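Local coordinates for protein putative zinc protease (Bordetella pertussis, PDB 3IH6) that probably cleaves peptide bonds as a zinc-dependent endopeptidase of the peptidase M16 family, this piece corresponding to the family's inactive domain, at residues P25-M30 against D98-T103; S57-A62 against Q102-T107; S70-F75 against F87-Q92. One frame throughout, in Å; residues are numbered along the deposited sequence.

Contact 1: residues P25-M30 against D98-T103; sequences PLVAAM and DKALQT
Strand 26-32 of the antiparallel sheet carries helix 97-109 on one face, the alpha/beta layering of an M16 peptidase domain, here in the part corresponding to the family's inactive domain. The two short segments run roughly alongside each other, their axes 8.3 Å apart and their directions 31° apart. Val-27 and Leu-101 carry most of the contact. Val-27 points at the helix and offers its CB to Leu-101 CD1 at 3.9 Å. Val-27 CG2, in the crowded position between the backbone N and the carbonyl carbon, reaches Ala-100 CB at 4.0 Å, so one valine spans two consecutive helix residues. Leu-101 has CG anti to its backbone N (chi1 -164°), which carries the isopropyl end (CG, CD1, CD2) toward the strand although its CB does not aim there. No hydrogen bond joins the two segments; the side-chain contacts are apolar, and one methyl also rests on a backbone carbonyl. Farther out, the strand is fixed by backbone hydrogen bonds to both neighbours, Val-27 with Ala-89 and Ala-28 with Gly-189. The opposite face, with Leu-26 and Ala-28, packs on Phe-159 and Trp-155 of a second subunit. On the helix, Asp-98 OD1 forms a salt bridge with Arg-190, on which Val-27 and Leu-101 also pack. Lys-99 O receives both Thr-103 N and Thr-103 OG1, the hydroxyl bond lying in the carbonyl plane. Between strand and helix the closest approach is that of the methyl to the carbonyl, Leu-101 CD1 at 3.3 Å from Ala-28 O.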
loop_
_atom_site.group_PDB
_atom_site.type_symbol
_atom_site.label_atom_id
_atom_site.label_comp_id
_atom_site.label_asym_id
_atom_site.label_seq_id
_atom_site.Cartn_x
_atom_site.Cartn_y
_atom_site.Cartn_z
ATOM N N PRO E 25 15.429 3.428 -26.569
ATOM C CA PRO E 25 16.458 4.377 -26.142
ATOM C C PRO E 25 15.898 5.462 -25.214
ATOM O O PRO E 25 14.719 5.794 -25.276
ATOM C CB PRO E 25 16.959 4.967 -27.462
ATOM C CG PRO E 25 16.589 3.940 -28.488
ATOM C CD PRO E 25 15.261 3.438 -28.032
ATOM N N LEU E 26 16.751 5.944 -24.321
ATOM C CA LEU E 26 16.443 7.038 -23.436
ATOM C C LEU E 26 17.560 8.035 -23.531
ATOM O O LEU E 26 18.722 7.649 -23.612
ATOM C CB LEU E 26 16.300 6.549 -21.984
ATOM C CG LEU E 26 15.022 5.739 -21.748
ATOM C CD1 LEU E 26 15.319 4.392 -21.102
ATOM C CD2 LEU E 26 13.966 6.541 -20.991
ATOM N N VAL E 27 17.203 9.313 -23.565
ATOM C CA VAL E 27 18.173 10.384 -23.405
ATOM C C VAL E 27 17.802 11.163 -22.175
ATOM O O VAL E 27 16.643 11.101 -21.721
ATOM C CB VAL E 27 18.286 11.311 -24.635
ATOM C CG1 VAL E 27 18.912 10.536 -25.770
ATOM C CG2 VAL E 27 16.942 11.911 -25.033
ATOM N N ALA E 28 18.796 11.852 -21.614
ATOM C CA ALA E 28 18.640 12.500 -20.331
ATOM C C ALA E 28 19.488 13.737 -20.207
ATOM O O ALA E 28 20.584 13.820 -20.776
ATOM C CB ALA E 28 18.967 11.520 -19.179
ATOM N N ALA E 29 18.975 14.696 -19.437
ATOM C CA ALA E 29 19.775 15.819 -18.972
ATOM C C ALA E 29 19.749 15.970 -17.426
ATOM O O ALA E 29 18.681 16.095 -16.810
ATOM C CB ALA E 29 19.346 17.113 -19.652
HETATM N N MSE E 30 20.938 15.976 -16.828
HETATM C CA MSE E 30 21.091 16.134 -15.377
HETATM C C MSE E 30 21.480 17.554 -14.955
HETATM O O MSE E 30 22.353 18.184 -15.563
HETATM C CB MSE E 30 22.174 15.179 -14.862
HETATM C CG MSE E 30 22.059 14.861 -13.380
HETATM SE SE MSE E 30 20.727 13.456 -13.217
HETATM C CE MSE E 30 21.434 12.277 -14.654
ATOM N N ASP E 98 19.827 12.698 -30.665
ATOM C CA ASP E 98 20.399 14.036 -30.499
ATOM C C ASP E 98 19.359 15.135 -30.676
ATOM O O ASP E 98 19.381 16.115 -29.962
ATOM C CB ASP E 98 21.577 14.243 -31.449
ATOM C CG ASP E 98 22.686 13.252 -31.198
ATOM O OD1 ASP E 98 23.109 13.110 -30.036
ATOM O OD2 ASP E 98 23.126 12.595 -32.163
ATOM N N LYS E 99 18.441 14.964 -31.617
ATOM C CA LYS E 99 17.391 15.954 -31.812
ATOM C C LYS E 99 16.423 15.955 -30.636
ATOM O O LYS E 99 15.899 17.013 -30.277
ATOM C CB LYS E 99 16.656 15.746 -33.138
ATOM C CG LYS E 99 15.582 16.793 -33.387
ATOM C CD LYS E 99 15.101 16.803 -34.825
ATOM C CE LYS E 99 13.986 17.830 -35.017
ATOM N NZ LYS E 99 14.302 19.151 -34.375
ATOM N N ALA E 100 16.205 14.786 -30.021
ATOM C CA ALA E 100 15.416 14.701 -28.785
ATOM C C ALA E 100 16.122 15.431 -27.651
ATOM O O ALA E 100 15.557 16.296 -27.014
ATOM C CB ALA E 100 15.113 13.210 -28.384
ATOM N N LEU E 101 17.379 15.092 -27.430
ATOM C CA LEU E 101 18.161 15.683 -26.355
ATOM C C LEU E 101 18.301 17.202 -26.584
ATOM O O LEU E 101 18.273 17.998 -25.636
ATOM C CB LEU E 101 19.517 14.987 -26.323
ATOM C CG LEU E 101 20.451 15.104 -25.116
ATOM C CD1 LEU E 101 19.750 14.844 -23.799
ATOM C CD2 LEU E 101 21.589 14.129 -25.318
ATOM N N GLN E 102 18.454 17.579 -27.863
ATOM C CA GLN E 102 18.487 18.972 -28.305
ATOM C C GLN E 102 17.229 19.716 -27.866
ATOM O O GLN E 102 17.328 20.759 -27.207
ATOM C CB GLN E 102 18.621 19.061 -29.833
ATOM C CG GLN E 102 18.236 20.424 -30.418
ATOM C CD GLN E 102 19.059 21.559 -29.828
ATOM O OE1 GLN E 102 20.252 21.389 -29.569
ATOM N NE2 GLN E 102 18.421 22.719 -29.592
ATOM N N THR E 103 16.060 19.202 -28.255
ATOM C CA THR E 103 14.819 19.836 -27.893
ATOM C C THR E 103 14.565 19.798 -26.384
ATOM O O THR E 103 14.093 20.780 -25.835
ATOM C CB THR E 103 13.626 19.232 -28.642
ATOM O OG1 THR E 103 13.900 19.218 -30.056
ATOM C CG2 THR E 103 12.337 20.037 -28.363
#

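Contact 2: residues S57-A62 against Q102-T107; sequences SRLYHA and QTLTAT
Leu-59 and Thr-107 have the most surface buried here, with Ala-62 next, and all three lie where helix 58-63 meets helix 97-109 at an axis distance of 9.8 Å. Leu-59 has CG anti to its carbonyl carbon (chi1 -66°) and sends CD2 against CD1 of Leu-104, the two side chains crossing obliquely. At 3.5 Å, Leu-59 CD2 and Leu-104 CD1 are tighter than usual van der Waals contact. Thr-107 meets the short helix with both branches. Its methyl, anti to the backbone N, lies against the foot of Arg-58, with Thr-107 CG2 3.8 Å from Arg-58 CB. Thr-107 OG1 faces Ala-62, 3.6 Å from Ala-62 CB, yet donates back along its own helix to Thr-103 O at 2.9 Å, from above the carbonyl plane. Ala-62 CB faces both Thr-107 OG1 and Thr-103 CG2. The guanidinium of Arg-58 turns elsewhere, to Glu-120 by a salt bridge from NE and to Lys-114 O from NH1. Ser-57 starts the short helix as its N-cap: Ser-57 OG accepts from Tyr-60 N at 3.2 Å. Beneath, Leu-59 rests on Val-72 and Leu-104 on Ala-29, both on sheet strands. With directions 141° apart, this is oblique, broadly antiparallel packing of two helices side by side over the sheet of an M16 domain.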
loop_
_atom_site.group_PDB
_atom_site.type_symbol
_atom_site.label_atom_id
_atom_site.label_comp_id
_atom_site.label_asym_id
_atom_site.label_seq_id
_atom_site.Cartn_x
_atom_site.Cartn_y
_atom_site.Cartn_z
ATOM N N SER E 57 2.439 19.069 -19.737
ATOM C CA SER E 57 3.752 19.482 -19.244
ATOM C C SER E 57 4.607 20.047 -20.411
ATOM O O SER E 57 4.369 19.696 -21.547
ATOM C CB SER E 57 4.462 18.292 -18.634
ATOM O OG SER E 57 4.840 17.390 -19.669
ATOM N N ARG E 58 5.616 20.862 -20.119
ATOM C CA ARG E 58 6.384 21.544 -21.164
ATOM C C ARG E 58 7.131 20.507 -22.009
ATOM O O ARG E 58 7.053 20.523 -23.248
ATOM C CB ARG E 58 7.352 22.594 -20.576
ATOM C CG ARG E 58 6.710 23.779 -19.798
ATOM C CD ARG E 58 5.744 24.617 -20.713
ATOM N NE ARG E 58 5.221 25.855 -20.109
ATOM C CZ ARG E 58 5.862 27.026 -20.126
ATOM N NH1 ARG E 58 7.067 27.137 -20.681
ATOM N NH2 ARG E 58 5.328 28.087 -19.548
ATOM N N LEU E 59 7.834 19.590 -21.346
ATOM C CA LEU E 59 8.515 18.508 -22.040
ATOM C C LEU E 59 7.575 17.670 -22.931
ATOM O O LEU E 59 7.881 17.418 -24.111
ATOM C CB LEU E 59 9.319 17.625 -21.074
ATOM C CG LEU E 59 10.510 18.329 -20.393
ATOM C CD1 LEU E 59 11.146 17.459 -19.251
ATOM C CD2 LEU E 59 11.550 18.676 -21.409
ATOM N N TYR E 60 6.469 17.216 -22.362
ATOM C CA TYR E 60 5.593 16.353 -23.113
ATOM C C TYR E 60 5.175 17.052 -24.390
ATOM O O TYR E 60 5.307 16.486 -25.468
ATOM C CB TYR E 60 4.383 15.902 -22.288
ATOM C CG TYR E 60 3.513 14.834 -22.967
ATOM C CD1 TYR E 60 3.640 13.487 -22.606
ATOM C CD2 TYR E 60 2.535 15.177 -23.940
ATOM C CE1 TYR E 60 2.863 12.476 -23.203
ATOM C CE2 TYR E 60 1.720 14.157 -24.551
ATOM C CZ TYR E 60 1.898 12.818 -24.139
ATOM O OH TYR E 60 1.143 11.822 -24.677
ATOM N N HIS E 61 4.729 18.297 -24.272
ATOM C CA HIS E 61 4.258 19.025 -25.435
ATOM C C HIS E 61 5.342 19.268 -26.509
ATOM O O HIS E 61 5.043 19.269 -27.697
ATOM C CB HIS E 61 3.652 20.361 -25.012
ATOM C CG HIS E 61 2.842 20.992 -26.086
ATOM N ND1 HIS E 61 1.576 20.556 -26.402
ATOM C CD2 HIS E 61 3.128 21.993 -26.950
ATOM C CE1 HIS E 61 1.110 21.270 -27.408
ATOM N NE2 HIS E 61 2.037 22.141 -27.766
ATOM N N ALA E 62 6.590 19.471 -26.081
ATOM C CA ALA E 62 7.683 19.738 -27.023
ATOM C C ALA E 62 8.141 18.470 -27.730
ATOM O O ALA E 62 8.481 18.510 -28.907
ATOM C CB ALA E 62 8.856 20.400 -26.299
ATOM N N GLN E 102 18.454 17.579 -27.863
ATOM C CA GLN E 102 18.487 18.972 -28.305
ATOM C C GLN E 102 17.229 19.716 -27.866
ATOM O O GLN E 102 17.328 20.759 -27.207
ATOM C CB GLN E 102 18.621 19.061 -29.833
ATOM C CG GLN E 102 18.236 20.424 -30.418
ATOM C CD GLN E 102 19.059 21.559 -29.828
ATOM O OE1 GLN E 102 20.252 21.389 -29.569
ATOM N NE2 GLN E 102 18.421 22.719 -29.592
ATOM N N THR E 103 16.060 19.202 -28.255
ATOM C CA THR E 103 14.819 19.836 -27.893
ATOM C C THR E 103 14.565 19.798 -26.384
ATOM O O THR E 103 14.093 20.780 -25.835
ATOM C CB THR E 103 13.626 19.232 -28.642
ATOM O OG1 THR E 103 13.900 19.218 -30.056
ATOM C CG2 THR E 103 12.337 20.037 -28.363
ATOM N N LEU E 104 14.840 18.671 -25.723
ATOM C CA LEU E 104 14.664 18.579 -24.253
ATOM C C LEU E 104 15.417 19.693 -23.493
ATOM O O LEU E 104 14.865 20.310 -22.583
ATOM C CB LEU E 104 15.153 17.216 -23.711
ATOM C CG LEU E 104 15.087 17.057 -22.177
ATOM C CD1 LEU E 104 13.925 16.173 -21.804
ATOM C CD2 LEU E 104 16.356 16.432 -21.694
ATOM N N THR E 105 16.691 19.899 -23.818
ATOM C CA THR E 105 17.485 20.901 -23.092
ATOM C C THR E 105 17.088 22.332 -23.489
ATOM O O THR E 105 17.094 23.234 -22.650
ATOM C CB THR E 105 19.007 20.739 -23.300
ATOM O OG1 THR E 105 19.303 20.820 -24.699
ATOM C CG2 THR E 105 19.522 19.424 -22.729
ATOM N N ALA E 106 16.757 22.557 -24.760
ATOM C CA ALA E 106 16.212 23.878 -25.160
ATOM C C ALA E 106 14.968 24.259 -24.368
ATOM O O ALA E 106 14.802 25.409 -23.988
ATOM C CB ALA E 106 15.943 23.942 -26.640
ATOM N N THR E 107 14.088 23.308 -24.082
ATOM C CA THR E 107 12.819 23.642 -23.396
ATOM C C THR E 107 13.133 23.999 -21.964
ATOM O O THR E 107 12.592 24.967 -21.401
ATOM C CB THR E 107 11.853 22.412 -23.371
ATOM O OG1 THR E 107 11.650 21.931 -24.696
ATOM C CG2 THR E 107 10.522 22.735 -22.685
#

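Contact 3: residues S70-F75 against F87-Q92; sequences SGVFGF and FGAQLQ
Strands 71-77 and 84-90 form an antiparallel beta hairpin, packed most tightly around two glycines. Gly-88 pairs with Phe-73 through N-H...O bonds in both directions, and the Phe-73 ring folds back over it: with CG in the crowded position between backbone N and carbonyl carbon (chi1 61°), the ring lies flat on Gly-88 CA, a CH-pi contact 3.6 Å from the centroid and 21° off the normal. The absence of a side chain at Gly-88 makes room for the ring. On the other face Gly-74, also without a side chain, leaves room for Phe-87 CD1 at 3.6 Å from Gly-74 CA. The far end is irregular but tightly bonded: a classic beta bulge sets Ser-70 and Gly-71 both opposite Gln-90. Gln-90 O takes a very short bond from Ser-70 N (2.5 Å), almost along the C=O axis, and Gln-90 N gives a straight one to Gly-71 O (2.8 Å). Looser are the weak bond from Gly-71 N to Gln-90 O and exposed Gln-92, which merely skirts Ser-70. Strand 2-6 flanks 71-77, with Tyr-4 meeting the Phe-73 ring, and strand 26-32 flanks 84-90. Val-72, Ala-89 and Phe-87 face helix 58-63, and Phe-87 also touches Leu-108 of helix 97-109.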
loop_
_atom_site.group_PDB
_atom_site.type_symbol
_atom_site.label_atom_id
_atom_site.label_comp_id
_atom_site.label_asym_id
_atom_site.label_seq_id
_atom_site.Cartn_x
_atom_site.Cartn_y
_atom_site.Cartn_z
ATOM N N SER E 70 8.649 9.260 -27.040
ATOM C CA SER E 70 7.589 8.353 -26.661
ATOM C C SER E 70 6.930 8.777 -25.340
ATOM O O SER E 70 5.754 8.526 -25.081
ATOM C CB SER E 70 8.243 6.969 -26.479
ATOM O OG SER E 70 7.279 5.984 -26.446
ATOM N N GLY E 71 7.721 9.414 -24.501
ATOM C CA GLY E 71 7.281 9.952 -23.236
ATOM C C GLY E 71 8.418 10.783 -22.655
ATOM O O GLY E 71 9.512 10.836 -23.243
ATOM N N VAL E 72 8.166 11.391 -21.492
ATOM C CA VAL E 72 9.101 12.257 -20.850
ATOM C C VAL E 72 9.093 12.015 -19.350
ATOM O O VAL E 72 8.098 11.549 -18.794
ATOM C CB VAL E 72 8.837 13.787 -21.137
ATOM C CG1 VAL E 72 8.888 14.095 -22.622
ATOM C CG2 VAL E 72 7.518 14.315 -20.465
ATOM N N PHE E 73 10.193 12.370 -18.689
ATOM C CA PHE E 73 10.248 12.210 -17.235
ATOM C C PHE E 73 11.053 13.290 -16.562
ATOM O O PHE E 73 11.904 13.901 -17.174
ATOM C CB PHE E 73 10.760 10.798 -16.852
ATOM C CG PHE E 73 12.144 10.494 -17.344
ATOM C CD1 PHE E 73 12.332 9.853 -18.548
ATOM C CD2 PHE E 73 13.267 10.831 -16.581
ATOM C CE1 PHE E 73 13.607 9.588 -18.983
ATOM C CE2 PHE E 73 14.529 10.560 -17.013
ATOM C CZ PHE E 73 14.710 9.941 -18.203
ATOM N N GLY E 74 10.771 13.517 -15.284
ATOM C CA GLY E 74 11.417 14.554 -14.482
ATOM C C GLY E 74 11.342 14.154 -13.010
ATOM O O GLY E 74 10.242 13.913 -12.483
ATOM N N PHE E 75 12.500 14.087 -12.354
ATOM C CA PHE E 75 12.594 13.718 -10.911
ATOM C C PHE E 75 13.572 14.620 -10.174
ATOM O O PHE E 75 14.620 14.957 -10.704
ATOM C CB PHE E 75 13.087 12.264 -10.706
ATOM C CG PHE E 75 12.367 11.241 -11.517
ATOM C CD1 PHE E 75 12.876 10.827 -12.751
ATOM C CD2 PHE E 75 11.187 10.663 -11.051
ATOM C CE1 PHE E 75 12.207 9.848 -13.507
ATOM C CE2 PHE E 75 10.506 9.706 -11.806
ATOM C CZ PHE E 75 11.019 9.304 -13.041
ATOM N N PHE E 87 15.844 15.126 -15.935
ATOM C CA PHE E 87 14.799 15.137 -16.939
ATOM C C PHE E 87 15.222 14.233 -18.066
ATOM O O PHE E 87 16.418 14.067 -18.348
ATOM C CB PHE E 87 14.523 16.548 -17.450
ATOM C CG PHE E 87 14.148 17.517 -16.352
ATOM C CD1 PHE E 87 12.851 17.566 -15.868
ATOM C CD2 PHE E 87 15.105 18.337 -15.773
ATOM C CE1 PHE E 87 12.512 18.421 -14.844
ATOM C CE2 PHE E 87 14.754 19.244 -14.725
ATOM C CZ PHE E 87 13.471 19.267 -14.263
ATOM N N GLY E 88 14.251 13.614 -18.725
ATOM C CA GLY E 88 14.640 12.828 -19.887
ATOM C C GLY E 88 13.499 12.507 -20.797
ATOM O O GLY E 88 12.364 12.913 -20.555
ATOM N N ALA E 89 13.802 11.793 -21.873
ATOM C CA ALA E 89 12.772 11.408 -22.821
ATOM C C ALA E 89 12.974 9.979 -23.203
ATOM O O ALA E 89 14.109 9.502 -23.276
ATOM C CB ALA E 89 12.748 12.332 -24.080
ATOM N N GLN E 90 11.851 9.306 -23.434
ATOM C CA GLN E 90 11.816 7.926 -23.834
ATOM C C GLN E 90 11.645 7.920 -25.353
ATOM O O GLN E 90 10.728 8.554 -25.869
ATOM C CB GLN E 90 10.599 7.289 -23.159
ATOM C CG GLN E 90 10.714 5.810 -22.912
ATOM C CD GLN E 90 9.447 5.213 -22.300
ATOM O OE1 GLN E 90 8.370 5.808 -22.341
ATOM N NE2 GLN E 90 9.581 4.033 -21.737
ATOM N N LEU E 91 12.516 7.213 -26.063
ATOM C CA LEU E 91 12.445 7.126 -27.509
ATOM C C LEU E 91 12.008 5.761 -28.061
ATOM O O LEU E 91 12.087 4.722 -27.407
ATOM C CB LEU E 91 13.777 7.553 -28.141
ATOM C CG LEU E 91 14.055 9.050 -28.316
ATOM C CD1 LEU E 91 13.868 9.847 -27.037
ATOM C CD2 LEU E 91 15.446 9.289 -28.856
ATOM N N GLN E 92 11.510 5.812 -29.286
ATOM C CA GLN E 92 11.148 4.669 -30.082
ATOM C C GLN E 92 12.392 4.383 -30.883
ATOM O O GLN E 92 13.207 5.292 -31.077
ATOM C CB GLN E 92 10.053 5.123 -31.043
ATOM C CG GLN E 92 9.254 4.062 -31.745
ATOM C CD GLN E 92 7.788 4.423 -31.742
ATOM O OE1 GLN E 92 7.368 5.291 -30.965
ATOM N NE2 GLN E 92 6.992 3.763 -32.595
#

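The three contacts build one side of the chain around a single antiparallel sheet. Their centres lie close together: 9 Å between contacts 1 and 2, 8 Å between 1 and 3, and 10 Å between 2 and 3. Contacts 1 and 2 share helix 97-109; contact 3 joins the two strands lying between 2-6 and 26-32. Along the chain, 25-30 comes first, then 57-62, the hairpin of contact 3, and finally the helix, so the hairpin falls within the span of both other contacts. Ala-29 CB meets Thr-105 CG2, Leu-104 CD1 meets Gly-88 O, and Ala-29 N probably bonds Phe-87 O. The result is two helices packed on one face of one sheet, while contacts 1 and 3 also touch a second subunit.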